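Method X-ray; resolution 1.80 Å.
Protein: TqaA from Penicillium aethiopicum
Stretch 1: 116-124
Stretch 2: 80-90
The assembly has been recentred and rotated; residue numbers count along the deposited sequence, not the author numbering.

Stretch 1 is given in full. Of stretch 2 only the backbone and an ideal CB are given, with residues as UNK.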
ATOM      1  N   ASN A 116     -19.167  11.861  14.191  1.00 29.94           N
ATOM      2  CA  ASN A 116     -20.529  12.309  13.868  1.00 33.97           C
ATOM      3  C   ASN A 116     -20.679  12.491  12.360  1.00 37.60           C
ATOM      4  O   ASN A 116     -21.227  13.487  11.879  1.00 33.55           O
ATOM      5  CB  ASN A 116     -20.862  13.600  14.610  1.00 34.12           C
ATOM      6  CG  ASN A 116     -20.872  13.410  16.116  1.00 40.09           C
ATOM      7  OD1 ASN A 116     -19.880  13.683  16.798  1.00 41.28           O
ATOM      8  ND2 ASN A 116     -21.986  12.907  16.641  1.00 44.03           N
ATOM      9  N   LEU A 117     -20.145  11.515  11.629  1.00 34.54           N
ATOM     10  CA  LEU A 117     -20.089  11.569  10.179  1.00 37.21           C
ATOM     11  C   LEU A 117     -21.201  10.726   9.566  1.00 35.57           C
ATOM     12  O   LEU A 117     -21.179   9.499   9.670  1.00 33.12           O
ATOM     13  CB  LEU A 117     -18.722  11.084   9.671  1.00 32.92           C
ATOM     14  CG  LEU A 117     -18.499  11.393   8.192  1.00 36.20           C
ATOM     15  CD1 LEU A 117     -18.376  12.891   7.985  1.00 33.77           C
ATOM     16  CD2 LEU A 117     -17.278  10.674   7.667  1.00 35.40           C
ATOM     17  N   ASP A 118     -22.167  11.393   8.935  1.00 34.27           N
ATOM     18  CA  ASP A 118     -23.228  10.706   8.209  1.00 37.60           C
ATOM     19  C   ASP A 118     -22.729  10.215   6.857  1.00 38.43           C
ATOM     20  O   ASP A 118     -22.234  10.998   6.050  1.00 40.68           O
ATOM     21  CB  ASP A 118     -24.442  11.621   7.991  1.00 43.51           C
ATOM     22  CG  ASP A 118     -24.790  12.448   9.213  1.00 52.49           C
ATOM     23  OD1 ASP A 118     -24.560  11.974  10.345  1.00 53.82           O
ATOM     24  OD2 ASP A 118     -25.297  13.581   9.040  1.00 60.19           O
ATOM     25  N   VAL A 119     -22.867   8.920   6.609  1.00 34.13           N
ATOM     26  CA  VAL A 119     -22.523   8.371   5.309  1.00 35.10           C
ATOM     27  C   VAL A 119     -23.716   8.493   4.361  1.00 35.27           C
ATOM     28  O   VAL A 119     -24.787   7.957   4.628  1.00 35.24           O
ATOM     29  CB  VAL A 119     -22.086   6.898   5.424  1.00 31.55           C
ATOM     30  CG1 VAL A 119     -21.877   6.291   4.044  1.00 28.25           C
ATOM     31  CG2 VAL A 119     -20.820   6.802   6.267  1.00 29.17           C
ATOM     32  N   LYS A 120     -23.531   9.223   3.269  1.00 29.95           N
ATOM     33  CA  LYS A 120     -24.562   9.328   2.243  1.00 31.51           C
ATOM     34  C   LYS A 120     -24.115   8.568   0.999  1.00 33.73           C
ATOM     35  O   LYS A 120     -23.055   8.860   0.434  1.00 29.46           O
ATOM     36  CB  LYS A 120     -24.847  10.792   1.897  1.00 27.05           C
ATOM     37  CG  LYS A 120     -25.400  11.623   3.071  1.00 37.90           C
ATOM     38  CD  LYS A 120     -26.595  10.929   3.718  1.00 38.72           C
ATOM     39  CE  LYS A 120     -27.433  11.886   4.564  1.00 48.18           C
ATOM     40  NZ  LYS A 120     -26.676  12.404   5.735  1.00 50.32           N
ATOM     41  N   VAL A 121     -24.909   7.588   0.583  1.00 28.28           N
ATOM     42  CA  VAL A 121     -24.575   6.771  -0.584  1.00 27.22           C
ATOM     43  C   VAL A 121     -25.045   7.424  -1.879  1.00 30.33           C
ATOM     44  O   VAL A 121     -26.167   7.915  -1.954  1.00 27.57           O
ATOM     45  CB  VAL A 121     -25.193   5.368  -0.459  1.00 29.36           C
ATOM     46  CG1 VAL A 121     -24.925   4.538  -1.695  1.00 28.17           C
ATOM     47  CG2 VAL A 121     -24.660   4.675   0.801  1.00 31.81           C
ATOM     48  N   ARG A 122     -24.184   7.463  -2.890  1.00 24.21           N
ATOM     49  CA  ARG A 122     -24.605   7.903  -4.211  1.00 25.27           C
ATOM     50  C   ARG A 122     -25.345   6.732  -4.856  1.00 23.53           C
ATOM     51  O   ARG A 122     -24.842   5.604  -4.909  1.00 24.54           O
ATOM     52  CB  ARG A 122     -23.407   8.359  -5.052  1.00 24.25           C
ATOM     53  CG  ARG A 122     -23.729   8.703  -6.490  1.00 24.56           C
ATOM     54  CD  ARG A 122     -22.512   9.237  -7.247  1.00 24.52           C
ATOM     55  NE  ARG A 122     -21.488   8.203  -7.449  1.00 23.12           N
ATOM     56  CZ  ARG A 122     -20.414   8.360  -8.218  1.00 22.00           C
ATOM     57  NH1 ARG A 122     -20.220   9.504  -8.863  1.00 22.05           N
ATOM     58  NH2 ARG A 122     -19.537   7.366  -8.348  1.00 24.09           N
ATOM     59  N   GLU A 123     -26.565   6.976  -5.317  1.00 23.86           N
ATOM     60  CA  GLU A 123     -27.396   5.874  -5.783  1.00 24.42           C
ATOM     61  C   GLU A 123     -27.897   6.149  -7.181  1.00 25.18           C
ATOM     62  O   GLU A 123     -28.257   7.280  -7.501  1.00 25.12           O
ATOM     63  CB  GLU A 123     -28.584   5.640  -4.843  1.00 29.96           C
ATOM     64  CG  GLU A 123     -28.187   5.410  -3.404  1.00 35.16           C
ATOM     65  CD  GLU A 123     -29.029   4.354  -2.727  1.00 40.50           C
ATOM     66  OE1 GLU A 123     -29.631   3.518  -3.434  1.00 45.23           O
ATOM     67  OE2 GLU A 123     -29.077   4.359  -1.481  1.00 47.62           O
ATOM     68  N   VAL A 124     -27.889   5.108  -8.005  1.00 25.45           N
ATOM     69  CA  VAL A 124     -28.388   5.194  -9.366  1.00 25.85           C
ATOM     70  C   VAL A 124     -29.411   4.090  -9.606  1.00 26.81           C
ATOM     71  O   VAL A 124     -29.144   2.924  -9.334  1.00 25.39           O
ATOM     72  CB  VAL A 124     -27.255   5.058 -10.410  1.00 29.64           C
ATOM     73  CG1 VAL A 124     -27.821   5.109 -11.814  1.00 25.88           C
ATOM     74  CG2 VAL A 124     -26.194   6.142 -10.211  1.00 30.25           C
ATOM     75  N   UNK A  80     -30.978  -7.160   0.565  1.00 36.78           N
ATOM     76  CA  UNK A  80     -31.695  -6.169   1.344  1.00 38.16           C
ATOM     77  C   UNK A  80     -31.038  -4.801   1.175  1.00 41.38           C
ATOM     78  O   UNK A  80     -30.018  -4.516   1.804  1.00 38.06           O
ATOM     79  CB  UNK A  80     -31.739  -6.571   2.820  1.00 38.16           C
ATOM     80  N   UNK A  81     -31.627  -3.962   0.327  1.00 36.79           N
ATOM     81  CA  UNK A  81     -31.026  -2.676  -0.024  1.00 36.38           C
ATOM     82  C   UNK A  81     -30.852  -1.737   1.169  1.00 41.89           C
ATOM     83  O   UNK A  81     -29.828  -1.049   1.272  1.00 36.12           O
ATOM     84  CB  UNK A  81     -31.882  -1.986  -1.088  1.00 36.38           C
ATOM     85  N   UNK A  82     -31.825  -1.709   2.079  1.00 38.33           N
ATOM     86  CA  UNK A  82     -31.696  -0.863   3.266  1.00 38.73           C
ATOM     87  C   UNK A  82     -30.550  -1.327   4.166  1.00 37.08           C
ATOM     88  O   UNK A  82     -29.824  -0.508   4.726  1.00 37.52           O
ATOM     89  CB  UNK A  82     -33.008  -0.857   4.054  1.00 38.73           C
ATOM     90  N   UNK A  83     -30.396  -2.638   4.308  1.00 35.24           N
ATOM     91  CA  UNK A  83     -29.337  -3.183   5.143  1.00 38.41           C
ATOM     92  C   UNK A  83     -27.971  -2.912   4.513  1.00 37.60           C
ATOM     93  O   UNK A  83     -27.003  -2.626   5.209  1.00 34.73           O
ATOM     94  CB  UNK A  83     -29.541  -4.684   5.356  1.00 38.41           C
ATOM     95  N   UNK A  84     -27.907  -3.014   3.191  1.00 34.92           N
ATOM     96  CA  UNK A  84     -26.707  -2.658   2.454  1.00 37.95           C
ATOM     97  C   UNK A  84     -26.309  -1.211   2.758  1.00 37.48           C
ATOM     98  O   UNK A  84     -25.154  -0.935   3.095  1.00 31.21           O
ATOM     99  CB  UNK A  84     -26.924  -2.853   0.952  1.00 37.95           C
ATOM    100  N   UNK A  85     -27.273  -0.297   2.653  1.00 33.98           N
ATOM    101  CA  UNK A  85     -27.039   1.118   2.930  1.00 32.25           C
ATOM    102  C   UNK A  85     -26.534   1.380   4.344  1.00 36.31           C
ATOM    103  O   UNK A  85     -25.582   2.131   4.536  1.00 34.01           O
ATOM    104  CB  UNK A  85     -28.329   1.907   2.699  1.00 32.25           C
ATOM    105  N   UNK A  86     -27.187   0.781   5.335  1.00 35.84           N
ATOM    106  CA  UNK A  86     -26.810   1.007   6.727  1.00 38.29           C
ATOM    107  C   UNK A  86     -25.469   0.366   7.081  1.00 34.44           C
ATOM    108  O   UNK A  86     -24.805   0.781   8.033  1.00 33.31           O
ATOM    109  CB  UNK A  86     -27.900   0.466   7.654  1.00 38.29           C
ATOM    110  N   UNK A  87     -25.086  -0.657   6.330  1.00 33.71           N
ATOM    111  CA  UNK A  87     -23.805  -1.321   6.563  1.00 35.34           C
ATOM    112  C   UNK A  87     -22.642  -0.387   6.192  1.00 31.73           C
ATOM    113  O   UNK A  87     -21.619  -0.346   6.890  1.00 31.20           O
ATOM    114  CB  UNK A  87     -23.724  -2.621   5.760  1.00 35.34           C
ATOM    115  N   UNK A  88     -22.815   0.378   5.114  1.00 30.11           N
ATOM    116  CA  UNK A  88     -21.855   1.423   4.758  1.00 30.83           C
ATOM    117  C   UNK A  88     -21.660   2.406   5.920  1.00 32.49           C
ATOM    118  O   UNK A  88     -20.535   2.779   6.265  1.00 27.81           O
ATOM    119  CB  UNK A  88     -22.323   2.169   3.507  1.00 30.83           C
ATOM    120  N   UNK A  89     -22.767   2.833   6.522  1.00 27.65           N
ATOM    121  CA  UNK A  89     -22.686   3.747   7.650  1.00 31.48           C
ATOM    122  C   UNK A  89     -21.924   3.094   8.801  1.00 29.25           C
ATOM    123  O   UNK A  89     -21.017   3.698   9.379  1.00 29.05           O
ATOM    124  CB  UNK A  89     -24.085   4.170   8.102  1.00 31.48           C
ATOM    125  N   UNK A  90     -22.274   1.852   9.116  1.00 31.76           N
ATOM    126  CA  UNK A  90     -21.691   1.176  10.274  1.00 31.59           C
ATOM    127  C   UNK A  90     -20.209   0.861  10.059  1.00 31.29           C
ATOM    128  O   UNK A  90     -19.424   0.865  11.011  1.00 29.48           O
ATOM    129  CB  UNK A  90     -22.460  -0.113  10.572  1.00 31.59           C
TER

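Residues 81–90 form a helix that packs against the largely extended segment 117–124, with stretch 1 offering valine side chains at 119 and 121, a carboxylate at 123 and two backbone polar groups, the Leu117 O acceptor and the Val119 N donor.

Position 80 immediately precedes the helix and lies out of reach of stretch 1. Asn, Asp, Ser or Thr would suit such an N-cap, and the residue is Asn80, whose OD1 accepts from the backbone N of 83 at 3.2 Å.

At position 81 the CA-to-CB bond points sideways, and no atom of stretch 1 lies within 5.5 Å of the ideal CB; only a long side chain could make contact. Met81 does so modestly, its CE 4.5 Å from Glu123 OE1. Positions 82, 83 and 84 are out of reach, so stretch 1 hardly constrains them; they are Asp82, Arg83 and Leu84.

Position 85 also points sideways, but its ideal CB is 4.9 Å from Glu123 OE2 and 5.0 Å from Val121 CG2. A carboxylate this near favours a donor, preferably a long cationic one such as Lys or Arg, with an aliphatic stem to pass the valine. Arg85 fills the place. Its NE donates to Glu123 OE2 at a very short 2.5 Å and its NH2 to Glu123 OE1 at 3.3 Å, so the carboxylate meets the edge of the guanidinium in a two-pronged salt bridge. NH1 remains free for Asp82 OD1, 2.6 Å away, placing the arginine between two acids.

Position 86 points away and 87 is out of reach, so many residues would be tolerated. Glu86 makes no contact with stretch 1; Thr87 turns its OG1 back to the helix, donating to Arg83 O at 2.6 Å.

Position 88 points toward stretch 1, its ideal CB 4.2 Å from Val119 CG1 and 4.4 Å from Val121 CG2. Two methyls this close favour a small, apolar side chain: Ala, Cys or perhaps Val. In Cys88, CB lies 4.2 Å from Val119 CG1 and SG 4.3 Å from Val121 CG2.

At position 89 the bond points sideways, with the ideal CB 4.3 Å from Val119 CB. Beyond it lie a backbone donor, Val119 N, and an acceptor, Leu117 O. A carboxamide would suit both; Gln has the length to reach them, whereas Asn would fall short of at least one. Gln89 does so: Val119 N donates to its OE1 (2.7 Å), and its NE2 donates to Leu117 O (2.9 Å). Water 1 also donates to Gln89 OE1 (2.4 Å) and to Val119 O (3.0 Å), bridging the two residues.

Position 90 points away and accepts many residues; Ser90 leaves stretch 1 untouched.

Stretch 2 80-90: NMDRLRETCQS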
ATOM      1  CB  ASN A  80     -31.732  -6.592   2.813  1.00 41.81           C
ATOM      2  CG  ASN A  80     -32.605  -5.697   3.665  1.00 41.30           C
ATOM      3  OD1 ASN A  80     -32.765  -4.505   3.394  1.00 40.45           O
ATOM      4  ND2 ASN A  80     -33.172  -6.270   4.719  1.00 45.63           N
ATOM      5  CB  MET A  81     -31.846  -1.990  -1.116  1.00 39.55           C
ATOM      6  CG  MET A  81     -31.815  -2.724  -2.445  1.00 41.89           C
ATOM      7  SD  MET A  81     -30.265  -2.524  -3.360  1.00 41.05           S
ATOM      8  CE  MET A  81     -30.429  -0.835  -3.937  1.00 37.05           C
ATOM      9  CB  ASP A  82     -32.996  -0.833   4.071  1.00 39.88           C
ATOM     10  CG  ASP A  82     -33.984   0.185   3.537  1.00 53.07           C
ATOM     11  OD1 ASP A  82     -33.587   0.993   2.666  1.00 48.67           O
ATOM     12  OD2 ASP A  82     -35.151   0.184   3.990  1.00 53.64           O
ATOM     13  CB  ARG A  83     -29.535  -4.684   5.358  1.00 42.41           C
ATOM     14  CG  ARG A  83     -28.588  -5.287   6.386  1.00 46.44           C
ATOM     15  CD  ARG A  83     -29.357  -5.971   7.492  1.00 53.76           C
ATOM     16  NE  ARG A  83     -30.231  -7.008   6.957  1.00 56.86           N
ATOM     17  CZ  ARG A  83     -31.137  -7.663   7.674  1.00 61.41           C
ATOM     18  NH1 ARG A  83     -31.292  -7.380   8.959  1.00 60.68           N
ATOM     19  NH2 ARG A  83     -31.893  -8.595   7.103  1.00 66.75           N
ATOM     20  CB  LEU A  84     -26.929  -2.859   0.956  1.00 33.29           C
ATOM     21  CG  LEU A  84     -25.740  -3.268   0.097  1.00 35.34           C
ATOM     22  CD1 LEU A  84     -25.084  -4.555   0.623  1.00 32.59           C
ATOM     23  CD2 LEU A  84     -26.207  -3.435  -1.336  1.00 34.91           C
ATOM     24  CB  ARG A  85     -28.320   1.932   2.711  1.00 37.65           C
ATOM     25  CG  ARG A  85     -28.718   2.119   1.271  1.00 38.58           C
ATOM     26  CD  ARG A  85     -29.995   2.953   1.156  1.00 36.69           C
ATOM     27  NE  ARG A  85     -30.543   2.811  -0.181  1.00 45.13           N
ATOM     28  CZ  ARG A  85     -31.576   2.039  -0.496  1.00 44.08           C
ATOM     29  NH1 ARG A  85     -32.230   1.375   0.450  1.00 44.82           N
ATOM     30  NH2 ARG A  85     -31.973   1.961  -1.755  1.00 45.95           N
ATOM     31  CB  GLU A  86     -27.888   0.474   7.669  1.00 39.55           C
ATOM     32  CG  GLU A  86     -29.256   1.080   7.438  1.00 42.75           C
ATOM     33  CD  GLU A  86     -30.384   0.179   7.912  1.00 54.63           C
ATOM     34  OE1 GLU A  86     -30.126  -0.721   8.746  1.00 57.42           O
ATOM     35  OE2 GLU A  86     -31.528   0.363   7.442  1.00 58.27           O
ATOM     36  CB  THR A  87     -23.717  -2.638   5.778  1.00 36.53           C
ATOM     37  OG1 THR A  87     -24.762  -3.516   6.217  1.00 36.90           O
ATOM     38  CG2 THR A  87     -22.364  -3.318   5.987  1.00 32.46           C
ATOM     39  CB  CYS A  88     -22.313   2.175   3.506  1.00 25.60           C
ATOM     40  SG  CYS A  88     -22.480   1.145   2.021  1.00 30.89           S
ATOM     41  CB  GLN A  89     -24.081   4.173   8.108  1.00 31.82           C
ATOM     42  CG  GLN A  89     -24.073   5.068   9.329  1.00 28.86           C
ATOM     43  CD  GLN A  89     -23.562   6.463   9.044  1.00 33.60           C
ATOM     44  OE1 GLN A  89     -24.093   7.168   8.182  1.00 32.71           O
ATOM     45  NE2 GLN A  89     -22.523   6.878   9.781  1.00 31.55           N
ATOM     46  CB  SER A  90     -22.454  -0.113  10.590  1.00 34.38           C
ATOM     47  OG  SER A  90     -23.769   0.193  11.026  1.00 39.16           O
TER
HETATM   48  O   HOH W   1     -26.267   7.142   7.075  1.00 42.53           O
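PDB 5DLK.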